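Local coordinates for protein lactose Operon Repressor (Escherichia coli, PDB 1JYE) that represses transcription of the lactose operon by binding operator DNA as a regulatory protein of the LacI family, and releases it when an inducer binds, at residues I159-E164 with I289-R294; L169-L174 with K203-N208; A199-Y204 with A241-N246. The protein carries 1 engineered substitution. All coordinates share one frame; numbering follows the deposited sequence.

How the contacts relate
Contact 1 joins the chain where it passes between the two lobes of the core, pairing strand 158-161 and the start of helix 163-177 with the segment from strand 288-290 into helix 293-308. Contacts 2 and 3 are nested inside the long loop that it closes. They lie in the lobe built on the parallel sheet 214-217, 182-186, 241-244, 269-271, with centres about 8 Å apart, and share helix 192-207: contact 2 sets it against helix 163-177, contact 3 against strand 241-244. Contact 1 is centred about 18 Å from contact 2 and 15 Å from contact 3, yet its Glu164 makes a salt bridge to Lys203 and a probable hydrogen bond to Tyr204, joining it to helix 192-207.

Contact 1 (I159-E164 with I289-R294); sequences IIFSHE and IKQDFR
Phe161 and Gln291 both hold CG anti to the carbonyl carbon (chi1 -71° and -64°), which sends the phenyl ring toward 289-294 and lays the glutamine's first methylene on it. Gln291 CB sits over the centre of one ring face, 3.9 Å from the centroid of the Phe161 ring, a CH-pi contact almost along the ring normal. Farther out, the glutamine chain is extended and brings OE1 3.3 Å from Phe161 CD2, while its NE2 is bonded to Asp274 and to a glycerol probably from the crystallisation liquor. At the far rim, Phe161 CZ meets Asp292 O at 3.3 Å, the oxygen lying near the ring plane. Phe293 approaches obliquely, its ring plane turned 83° from that of Phe161, and touches Phe161 CE2 with CD1 at 3.9 Å. Asp292 is the centre of an inverse gamma turn; its OD2 caps helix 293-308 at Leu295 N and also meets Arg294 NH1 in a salt bridge of 3.1 Å. With an alanine in place of Phe161, Gln291 CB and the Asp292 carbonyl would probably lose the ring they pack against, and a gap would open beside Phe293. Phe161 also packs on Leu296 of helix 293-308 and on Leu319 of strand 316-324, the strand that separates 158-161 from 288-290 in the mixed sheet, while Phe293 reaches across to helix 74-89.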
loop_
_atom_site.group_PDB
_atom_site.type_symbol
_atom_site.label_atom_id
_atom_site.label_comp_id
_atom_site.label_asym_id
_atom_site.label_seq_id
_atom_site.Cartn_x
_atom_site.Cartn_y
_atom_site.Cartn_z
ATOM N N ILE A 159 -9.391 -12.711 -15.200
ATOM C CA ILE A 159 -9.635 -13.264 -13.878
ATOM C C ILE A 159 -10.032 -12.066 -13.040
ATOM O O ILE A 159 -9.253 -11.121 -12.900
ATOM C CB ILE A 159 -8.380 -13.880 -13.226
ATOM C CG1 ILE A 159 -7.754 -14.926 -14.149
ATOM C CG2 ILE A 159 -8.775 -14.514 -11.887
ATOM C CD1 ILE A 159 -6.434 -15.487 -13.629
ATOM N N ILE A 160 -11.250 -12.075 -12.512
ATOM C CA ILE A 160 -11.682 -10.972 -11.668
ATOM C C ILE A 160 -12.462 -11.525 -10.489
ATOM O O ILE A 160 -12.860 -12.690 -10.487
ATOM C CB ILE A 160 -12.579 -9.952 -12.422
ATOM C CG1 ILE A 160 -13.933 -10.580 -12.757
ATOM C CG2 ILE A 160 -11.869 -9.461 -13.681
ATOM C CD1 ILE A 160 -14.938 -9.576 -13.294
ATOM N N PHE A 161 -12.654 -10.690 -9.478
ATOM C CA PHE A 161 -13.410 -11.089 -8.300
ATOM C C PHE A 161 -14.897 -10.949 -8.602
ATOM O O PHE A 161 -15.297 -10.133 -9.434
ATOM C CB PHE A 161 -13.035 -10.207 -7.114
ATOM C CG PHE A 161 -11.662 -10.473 -6.582
ATOM C CD1 PHE A 161 -11.383 -11.668 -5.928
ATOM C CD2 PHE A 161 -10.643 -9.543 -6.752
ATOM C CE1 PHE A 161 -10.098 -11.937 -5.444
ATOM C CE2 PHE A 161 -9.357 -9.800 -6.273
ATOM C CZ PHE A 161 -9.087 -11.001 -5.619
ATOM N N SER A 162 -15.714 -11.748 -7.929
ATOM C CA SER A 162 -17.154 -11.688 -8.141
ATOM C C SER A 162 -17.771 -10.430 -7.530
ATOM O O SER A 162 -17.985 -10.356 -6.319
ATOM C CB SER A 162 -17.831 -12.922 -7.546
ATOM O OG SER A 162 -19.240 -12.837 -7.707
ATOM N N HIS A 163 -18.051 -9.441 -8.370
ATOM C CA HIS A 163 -18.670 -8.205 -7.908
ATOM C C HIS A 163 -20.119 -8.456 -7.488
ATOM O O HIS A 163 -20.631 -7.794 -6.591
ATOM C CB HIS A 163 -18.610 -7.145 -9.011
ATOM C CG HIS A 163 -19.028 -7.650 -10.355
ATOM N ND1 HIS A 163 -20.335 -7.608 -10.794
ATOM C CD2 HIS A 163 -18.317 -8.241 -11.344
ATOM C CE1 HIS A 163 -20.409 -8.152 -11.996
ATOM N NE2 HIS A 163 -19.198 -8.545 -12.352
ATOM N N GLU A 164 -20.777 -9.413 -8.136
ATOM C CA GLU A 164 -22.161 -9.737 -7.787
ATOM C C GLU A 164 -22.223 -10.221 -6.339
ATOM O O GLU A 164 -23.099 -9.820 -5.571
ATOM C CB GLU A 164 -22.704 -10.838 -8.705
ATOM C CG GLU A 164 -22.838 -10.435 -10.166
ATOM C CD GLU A 164 -24.042 -9.548 -10.426
ATOM O OE1 GLU A 164 -24.172 -9.049 -11.561
ATOM O OE2 GLU A 164 -24.861 -9.357 -9.503
ATOM N N ILE A 289 -15.464 -6.649 2.752
ATOM C CA ILE A 289 -15.555 -7.739 1.787
ATOM C C ILE A 289 -14.132 -8.118 1.404
ATOM O O ILE A 289 -13.379 -7.299 0.874
ATOM C CB ILE A 289 -16.297 -7.305 0.509
ATOM C CG1 ILE A 289 -17.703 -6.812 0.862
ATOM C CG2 ILE A 289 -16.337 -8.461 -0.484
ATOM C CD1 ILE A 289 -18.569 -7.839 1.565
ATOM N N LYS A 290 -13.762 -9.363 1.670
ATOM C CA LYS A 290 -12.416 -9.805 1.355
ATOM C C LYS A 290 -12.171 -10.138 -0.109
ATOM O O LYS A 290 -12.884 -10.948 -0.703
ATOM C CB LYS A 290 -12.049 -11.025 2.205
ATOM C CG LYS A 290 -10.677 -11.610 1.876
ATOM C CD LYS A 290 -10.362 -12.792 2.787
ATOM C CE LYS A 290 -8.991 -13.378 2.482
ATOM N NZ LYS A 290 -8.660 -14.488 3.418
ATOM N N GLN A 291 -11.164 -9.487 -0.684
ATOM C CA GLN A 291 -10.741 -9.745 -2.057
ATOM C C GLN A 291 -9.306 -10.226 -1.876
ATOM O O GLN A 291 -8.430 -9.445 -1.508
ATOM C CB GLN A 291 -10.742 -8.476 -2.910
ATOM C CG GLN A 291 -12.107 -7.837 -3.103
ATOM C CD GLN A 291 -12.132 -6.904 -4.295
ATOM O OE1 GLN A 291 -12.578 -7.282 -5.381
ATOM N NE2 GLN A 291 -11.637 -5.686 -4.107
ATOM N N ASP A 292 -9.074 -11.509 -2.129
ATOM C CA ASP A 292 -7.745 -12.097 -1.960
ATOM C C ASP A 292 -6.802 -11.728 -3.106
ATOM O O ASP A 292 -6.602 -12.505 -4.039
ATOM C CB ASP A 292 -7.886 -13.616 -1.839
ATOM C CG ASP A 292 -6.635 -14.280 -1.298
ATOM O OD1 ASP A 292 -6.741 -15.438 -0.844
ATOM O OD2 ASP A 292 -5.554 -13.653 -1.331
ATOM N N PHE A 293 -6.216 -10.537 -3.019
ATOM C CA PHE A 293 -5.313 -10.051 -4.057
ATOM C C PHE A 293 -4.113 -10.956 -4.284
ATOM O O PHE A 293 -3.626 -11.079 -5.408
ATOM C CB PHE A 293 -4.832 -8.635 -3.724
ATOM C CG PHE A 293 -5.941 -7.629 -3.612
ATOM C CD1 PHE A 293 -6.786 -7.383 -4.691
ATOM C CD2 PHE A 293 -6.149 -6.935 -2.426
ATOM C CE1 PHE A 293 -7.823 -6.459 -4.588
ATOM C CE2 PHE A 293 -7.186 -6.006 -2.314
ATOM C CZ PHE A 293 -8.023 -5.770 -3.398
ATOM N N ARG A 294 -3.630 -11.590 -3.221
ATOM C CA ARG A 294 -2.488 -12.482 -3.349
ATOM C C ARG A 294 -2.873 -13.648 -4.252
ATOM O O ARG A 294 -2.115 -14.043 -5.140
ATOM C CB ARG A 294 -2.066 -13.013 -1.980
ATOM C CG ARG A 294 -0.762 -13.792 -2.003
ATOM C CD ARG A 294 -0.684 -14.774 -0.844
ATOM N NE ARG A 294 -1.039 -16.134 -1.249
ATOM C CZ ARG A 294 -2.226 -16.503 -1.723
ATOM N NH1 ARG A 294 -3.203 -15.617 -1.857
ATOM N NH2 ARG A 294 -2.436 -17.764 -2.072
#

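Contact 2 (L169-L174 with K203-N208); sequences LGVEHL and KYLTRN
Asn208 ND2, 4.0 Å from Val171 CG1 across the contact, has both its N-H groups engaged. One goes to the backbone of the helix it follows, Asn208 ND2 to Tyr204 O at 2.8 Å with an N-H...O angle of 164°, and this carbonyl also takes a weak bond from Asn208 N. The other goes to water 1, 2.9 Å from Asn208 ND2. That water passes a hydrogen on to Glu172 OE1, 2.6 Å away, so a single solvent molecule spans the margin of the interface between two side chains that do not touch. Asn208 is the first residue to leave helical backbone angles, and its side chain folds back over the last turn, with Tyr204 O close to the plane of its amide. Glu172 OE2, the other carboxylate oxygen, is paired with Arg168 of its own helix.

Beside these polar groups the packing is mainly apolar and centres on Val171. Its CG1 lies anti to the backbone N (chi1 171°), which places both methyls against helix 192-207. Val171 CG1 touches Leu205 CD2 at 3.8 Å and lies equally near the carbonyl oxygen of Tyr204, while Val171 CB faces Tyr204 CB at 3.9 Å, the two side chains meeting about at right angles. The tyrosine ring leads away from 169-174 toward Thr167 and Arg168, an earlier part of the same helix, and its hydroxyl is hydrogen-bonded to Glu164. Leu205 continues onto Ile182 and Leu184, and Val171 onto Leu243, so the pair of helices is seated on the parallel sheet. This is one helical layer of a Rossmann-like alpha/beta sandwich, the architecture of periplasmic binding protein-like lobes.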
loop_
_atom_site.group_PDB
_atom_site.type_symbol
_atom_site.label_atom_id
_atom_site.label_comp_id
_atom_site.label_asym_id
_atom_site.label_seq_id
_atom_site.Cartn_x
_atom_site.Cartn_y
_atom_site.Cartn_z
ATOM N N LEU A 169 -23.358 -9.426 -0.683
ATOM C CA LEU A 169 -22.976 -9.678 0.705
ATOM C C LEU A 169 -23.103 -8.430 1.569
ATOM O O LEU A 169 -23.629 -8.492 2.680
ATOM C CB LEU A 169 -21.539 -10.208 0.777
ATOM C CG LEU A 169 -21.328 -11.677 0.406
ATOM C CD1 LEU A 169 -19.840 -11.968 0.276
ATOM C CD2 LEU A 169 -21.965 -12.567 1.467
ATOM N N GLY A 170 -22.619 -7.301 1.057
ATOM C CA GLY A 170 -22.691 -6.058 1.804
ATOM C C GLY A 170 -24.124 -5.613 2.022
ATOM O O GLY A 170 -24.513 -5.257 3.132
ATOM N N VAL A 171 -24.916 -5.632 0.956
ATOM C CA VAL A 171 -26.311 -5.224 1.055
ATOM C C VAL A 171 -27.107 -6.147 1.973
ATOM O O VAL A 171 -27.810 -5.680 2.871
ATOM C CB VAL A 171 -26.991 -5.206 -0.336
ATOM C CG1 VAL A 171 -28.495 -4.993 -0.180
ATOM C CG2 VAL A 171 -26.392 -4.096 -1.191
ATOM N N GLU A 172 -26.999 -7.453 1.757
ATOM C CA GLU A 172 -27.749 -8.400 2.574
ATOM C C GLU A 172 -27.365 -8.359 4.047
ATOM O O GLU A 172 -28.207 -8.582 4.917
ATOM C CB GLU A 172 -27.609 -9.816 2.006
ATOM C CG GLU A 172 -28.371 -9.969 0.691
ATOM C CD GLU A 172 -28.388 -11.380 0.143
ATOM O OE1 GLU A 172 -29.114 -11.603 -0.848
ATOM O OE2 GLU A 172 -27.686 -12.260 0.683
ATOM N N HIS A 173 -26.101 -8.060 4.328
ATOM C CA HIS A 173 -25.638 -7.972 5.708
ATOM C C HIS A 173 -26.362 -6.821 6.414
ATOM O O HIS A 173 -26.895 -6.991 7.513
ATOM C CB HIS A 173 -24.122 -7.740 5.737
ATOM C CG HIS A 173 -23.554 -7.604 7.117
ATOM N ND1 HIS A 173 -23.717 -8.568 8.087
ATOM C CD2 HIS A 173 -22.809 -6.623 7.681
ATOM C CE1 HIS A 173 -23.097 -8.188 9.191
ATOM N NE2 HIS A 173 -22.537 -7.012 8.971
ATOM N N LEU A 174 -26.387 -5.655 5.774
ATOM C CA LEU A 174 -27.043 -4.479 6.335
ATOM C C LEU A 174 -28.552 -4.671 6.433
ATOM O O LEU A 174 -29.171 -4.288 7.426
ATOM C CB LEU A 174 -26.728 -3.241 5.491
ATOM C CG LEU A 174 -25.253 -2.822 5.522
ATOM C CD1 LEU A 174 -25.028 -1.627 4.622
ATOM C CD2 LEU A 174 -24.852 -2.494 6.960
ATOM N N LYS A 203 -28.429 -2.890 -7.565
ATOM C CA LYS A 203 -29.184 -4.084 -7.928
ATOM C C LYS A 203 -29.750 -4.785 -6.696
ATOM O O LYS A 203 -30.946 -5.060 -6.620
ATOM C CB LYS A 203 -28.296 -5.060 -8.704
ATOM C CG LYS A 203 -28.958 -6.404 -8.990
ATOM C CD LYS A 203 -28.019 -7.340 -9.737
ATOM C CE LYS A 203 -28.612 -8.733 -9.858
ATOM N NZ LYS A 203 -27.713 -9.670 -10.591
ATOM N N TYR A 204 -28.893 -5.069 -5.722
ATOM C CA TYR A 204 -29.354 -5.762 -4.530
ATOM C C TYR A 204 -30.191 -4.911 -3.581
ATOM O O TYR A 204 -31.076 -5.435 -2.903
ATOM C CB TYR A 204 -28.158 -6.423 -3.838
ATOM C CG TYR A 204 -27.600 -7.526 -4.712
ATOM C CD1 TYR A 204 -28.305 -8.721 -4.888
ATOM C CD2 TYR A 204 -26.432 -7.338 -5.449
ATOM C CE1 TYR A 204 -27.866 -9.694 -5.783
ATOM C CE2 TYR A 204 -25.982 -8.308 -6.347
ATOM C CZ TYR A 204 -26.707 -9.480 -6.511
ATOM O OH TYR A 204 -26.294 -10.425 -7.420
ATOM N N LEU A 205 -29.943 -3.605 -3.538
ATOM C CA LEU A 205 -30.758 -2.743 -2.690
ATOM C C LEU A 205 -32.168 -2.752 -3.289
ATOM O O LEU A 205 -33.159 -2.856 -2.563
ATOM C CB LEU A 205 -30.213 -1.312 -2.665
ATOM C CG LEU A 205 -29.020 -1.058 -1.735
ATOM C CD1 LEU A 205 -28.543 0.377 -1.884
ATOM C CD2 LEU A 205 -29.432 -1.339 -0.295
ATOM N N THR A 206 -32.243 -2.669 -4.614
ATOM C CA THR A 206 -33.532 -2.678 -5.305
ATOM C C THR A 206 -34.254 -3.999 -5.056
ATOM O O THR A 206 -35.463 -4.020 -4.816
ATOM C CB THR A 206 -33.357 -2.473 -6.825
ATOM O OG1 THR A 206 -32.754 -1.197 -7.069
ATOM C CG2 THR A 206 -34.713 -2.517 -7.528
ATOM N N ARG A 207 -33.517 -5.103 -5.104
ATOM C CA ARG A 207 -34.120 -6.410 -4.866
ATOM C C ARG A 207 -34.712 -6.482 -3.459
ATOM O O ARG A 207 -35.653 -7.238 -3.209
ATOM C CB ARG A 207 -33.089 -7.527 -5.051
ATOM C CG ARG A 207 -32.719 -7.802 -6.504
ATOM C CD ARG A 207 -31.950 -9.113 -6.618
ATOM N NE ARG A 207 -31.674 -9.483 -8.001
ATOM C CZ ARG A 207 -31.062 -10.606 -8.361
ATOM N NH1 ARG A 207 -30.662 -11.469 -7.436
ATOM N NH2 ARG A 207 -30.847 -10.868 -9.643
ATOM N N ASN A 208 -34.156 -5.693 -2.545
ATOM C CA ASN A 208 -34.635 -5.660 -1.167
ATOM C C ASN A 208 -35.587 -4.482 -0.946
ATOM O O ASN A 208 -35.863 -4.085 0.188
ATOM C CB ASN A 208 -33.442 -5.601 -0.204
ATOM C CG ASN A 208 -32.778 -6.958 -0.030
ATOM O OD1 ASN A 208 -33.231 -7.785 0.762
ATOM N ND2 ASN A 208 -31.719 -7.206 -0.793
HETATM O O HOH W 1 -30.663 -9.721 -1.842
#

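Contact 3 (A199-Y204 with A241-N246); sequences AGWHKY and AMLVAN
The Trp201 indole has Leu243 over one face and the backbone leading from Val244 into Ala245 at its edge. Leu243 CB stands above the middle of the six-membered ring, 4.0 Å from the centroid of that Trp201 ring and 20° off its normal, a CH-pi contact. The leucine methyls extend the cover over the pyrrole half: Leu243 CD1 comes to 3.9 Å from Trp201 CD1. The two side chains run past one another in opposite directions. In the tryptophan, CG anti to the carbonyl carbon (chi1 -74°) together with a chi2 of -30° carries the six-membered ring past Leu243 to the end of the strand. There the ring edge takes over. Trp201 CH2 lies 3.3 Å from Ala245 N, which is close to the ring plane, and 3.5 Å from Val244 C; it also meets the methyl Ala245 CB at 4.0 Å. These are van der Waals contacts, with no hydrogen bond between the segments.

Trp201 also rests on Leu184 of the adjoining strand and on Thr167 of helix 163-177, which makes it a wedge between helices and sheet. Just past Ala245, Asn246 caps the following helix through OD1, and its ND2 is bonded to Trp220 O and to a glycerol probably from the crystallisation liquor. Helix 192-207 is the connection of the crossover between parallel strands 182-186 and 214-217, and here it packs on the sheet face of a Rossmann-like lobe, beside the C-terminal strand end where ligand clefts of periplasmic binding protein-like folds lie.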
loop_
_atom_site.group_PDB
_atom_site.type_symbol
_atom_site.label_atom_id
_atom_site.label_comp_id
_atom_site.label_asym_id
_atom_site.label_seq_id
_atom_site.Cartn_x
_atom_site.Cartn_y
_atom_site.Cartn_z
ATOM N N ALA A 199 -23.093 -0.512 -9.442
ATOM C CA ALA A 199 -24.258 -1.108 -10.100
ATOM C C ALA A 199 -24.784 -2.266 -9.265
ATOM O O ALA A 199 -25.998 -2.463 -9.149
ATOM C CB ALA A 199 -23.886 -1.591 -11.496
ATOM N N GLY A 200 -23.861 -3.030 -8.690
ATOM C CA GLY A 200 -24.239 -4.159 -7.859
ATOM C C GLY A 200 -24.985 -3.732 -6.615
ATOM O O GLY A 200 -26.000 -4.340 -6.267
ATOM N N TRP A 201 -24.490 -2.703 -5.927
ATOM C CA TRP A 201 -25.175 -2.234 -4.731
ATOM C C TRP A 201 -26.607 -1.857 -5.078
ATOM O O TRP A 201 -27.537 -2.225 -4.367
ATOM C CB TRP A 201 -24.495 -1.010 -4.126
ATOM C CG TRP A 201 -23.221 -1.315 -3.430
ATOM C CD1 TRP A 201 -22.888 -2.478 -2.801
ATOM C CD2 TRP A 201 -22.131 -0.415 -3.223
ATOM N NE1 TRP A 201 -21.651 -2.356 -2.208
ATOM C CE2 TRP A 201 -21.166 -1.100 -2.453
ATOM C CE3 TRP A 201 -21.876 0.906 -3.611
ATOM C CZ2 TRP A 201 -19.961 -0.504 -2.062
ATOM C CZ3 TRP A 201 -20.679 1.498 -3.224
ATOM C CH2 TRP A 201 -19.738 0.791 -2.455
ATOM N N HIS A 202 -26.778 -1.116 -6.166
ATOM C CA HIS A 202 -28.117 -0.702 -6.573
ATOM C C HIS A 202 -29.000 -1.891 -6.900
ATOM O O HIS A 202 -30.181 -1.904 -6.555
ATOM C CB HIS A 202 -28.040 0.241 -7.773
ATOM C CG HIS A 202 -27.697 1.652 -7.403
ATOM N ND1 HIS A 202 -28.522 2.435 -6.625
ATOM C CD2 HIS A 202 -26.622 2.418 -7.701
ATOM C CE1 HIS A 202 -27.971 3.625 -6.462
ATOM N NE2 HIS A 202 -26.817 3.640 -7.104
ATOM N N LYS A 203 -28.429 -2.890 -7.565
ATOM C CA LYS A 203 -29.184 -4.084 -7.928
ATOM C C LYS A 203 -29.750 -4.785 -6.696
ATOM O O LYS A 203 -30.946 -5.060 -6.620
ATOM C CB LYS A 203 -28.296 -5.060 -8.704
ATOM C CG LYS A 203 -28.958 -6.404 -8.990
ATOM C CD LYS A 203 -28.019 -7.340 -9.737
ATOM C CE LYS A 203 -28.612 -8.733 -9.858
ATOM N NZ LYS A 203 -27.713 -9.670 -10.591
ATOM N N TYR A 204 -28.893 -5.069 -5.722
ATOM C CA TYR A 204 -29.354 -5.762 -4.530
ATOM C C TYR A 204 -30.191 -4.911 -3.581
ATOM O O TYR A 204 -31.076 -5.435 -2.903
ATOM C CB TYR A 204 -28.158 -6.423 -3.838
ATOM C CG TYR A 204 -27.600 -7.526 -4.712
ATOM C CD1 TYR A 204 -28.305 -8.721 -4.888
ATOM C CD2 TYR A 204 -26.432 -7.338 -5.449
ATOM C CE1 TYR A 204 -27.866 -9.694 -5.783
ATOM C CE2 TYR A 204 -25.982 -8.308 -6.347
ATOM C CZ TYR A 204 -26.707 -9.480 -6.511
ATOM O OH TYR A 204 -26.294 -10.425 -7.420
ATOM N N ALA A 241 -26.561 3.394 7.919
ATOM C CA ALA A 241 -25.495 2.539 7.406
ATOM C C ALA A 241 -24.947 3.045 6.078
ATOM O O ALA A 241 -25.650 3.697 5.303
ATOM C CB ALA A 241 -26.000 1.105 7.248
ATOM N N MET A 242 -23.680 2.734 5.824
ATOM C CA MET A 242 -23.019 3.141 4.594
ATOM C C MET A 242 -22.276 1.976 3.954
ATOM O O MET A 242 -21.613 1.201 4.643
ATOM C CB MET A 242 -21.996 4.252 4.871
ATOM C CG MET A 242 -22.564 5.571 5.363
ATOM S SD MET A 242 -21.230 6.761 5.666
ATOM C CE MET A 242 -20.797 7.238 4.005
ATOM N N LEU A 243 -22.410 1.845 2.637
ATOM C CA LEU A 243 -21.679 0.833 1.883
ATOM C C LEU A 243 -20.585 1.663 1.215
ATOM O O LEU A 243 -20.880 2.588 0.460
ATOM C CB LEU A 243 -22.583 0.181 0.828
ATOM C CG LEU A 243 -23.549 -0.860 1.395
ATOM C CD1 LEU A 243 -24.677 -1.124 0.399
ATOM C CD2 LEU A 243 -22.789 -2.140 1.714
ATOM N N VAL A 244 -19.324 1.354 1.514
ATOM C CA VAL A 244 -18.201 2.110 0.959
ATOM C C VAL A 244 -17.367 1.243 0.012
ATOM O O VAL A 244 -17.115 0.071 0.291
ATOM C CB VAL A 244 -17.330 2.676 2.104
ATOM C CG1 VAL A 244 -16.245 3.577 1.543
ATOM C CG2 VAL A 244 -18.216 3.449 3.077
ATOM N N ALA A 245 -16.935 1.840 -1.100
ATOM C CA ALA A 245 -16.213 1.132 -2.153
ATOM C C ALA A 245 -14.878 0.473 -1.819
ATOM O O ALA A 245 -14.443 -0.421 -2.539
ATOM C CB ALA A 245 -16.064 2.042 -3.376
ATOM N N ASN A 246 -14.206 0.930 -0.771
ATOM C CA ASN A 246 -12.974 0.263 -0.362
ATOM C C ASN A 246 -12.670 0.605 1.081
ATOM O O ASN A 246 -13.291 1.496 1.657
ATOM C CB ASN A 246 -11.800 0.553 -1.331
ATOM C CG ASN A 246 -11.133 1.900 -1.109
ATOM O OD1 ASN A 246 -11.679 2.794 -0.477
ATOM N ND2 ASN A 246 -9.929 2.050 -1.670
#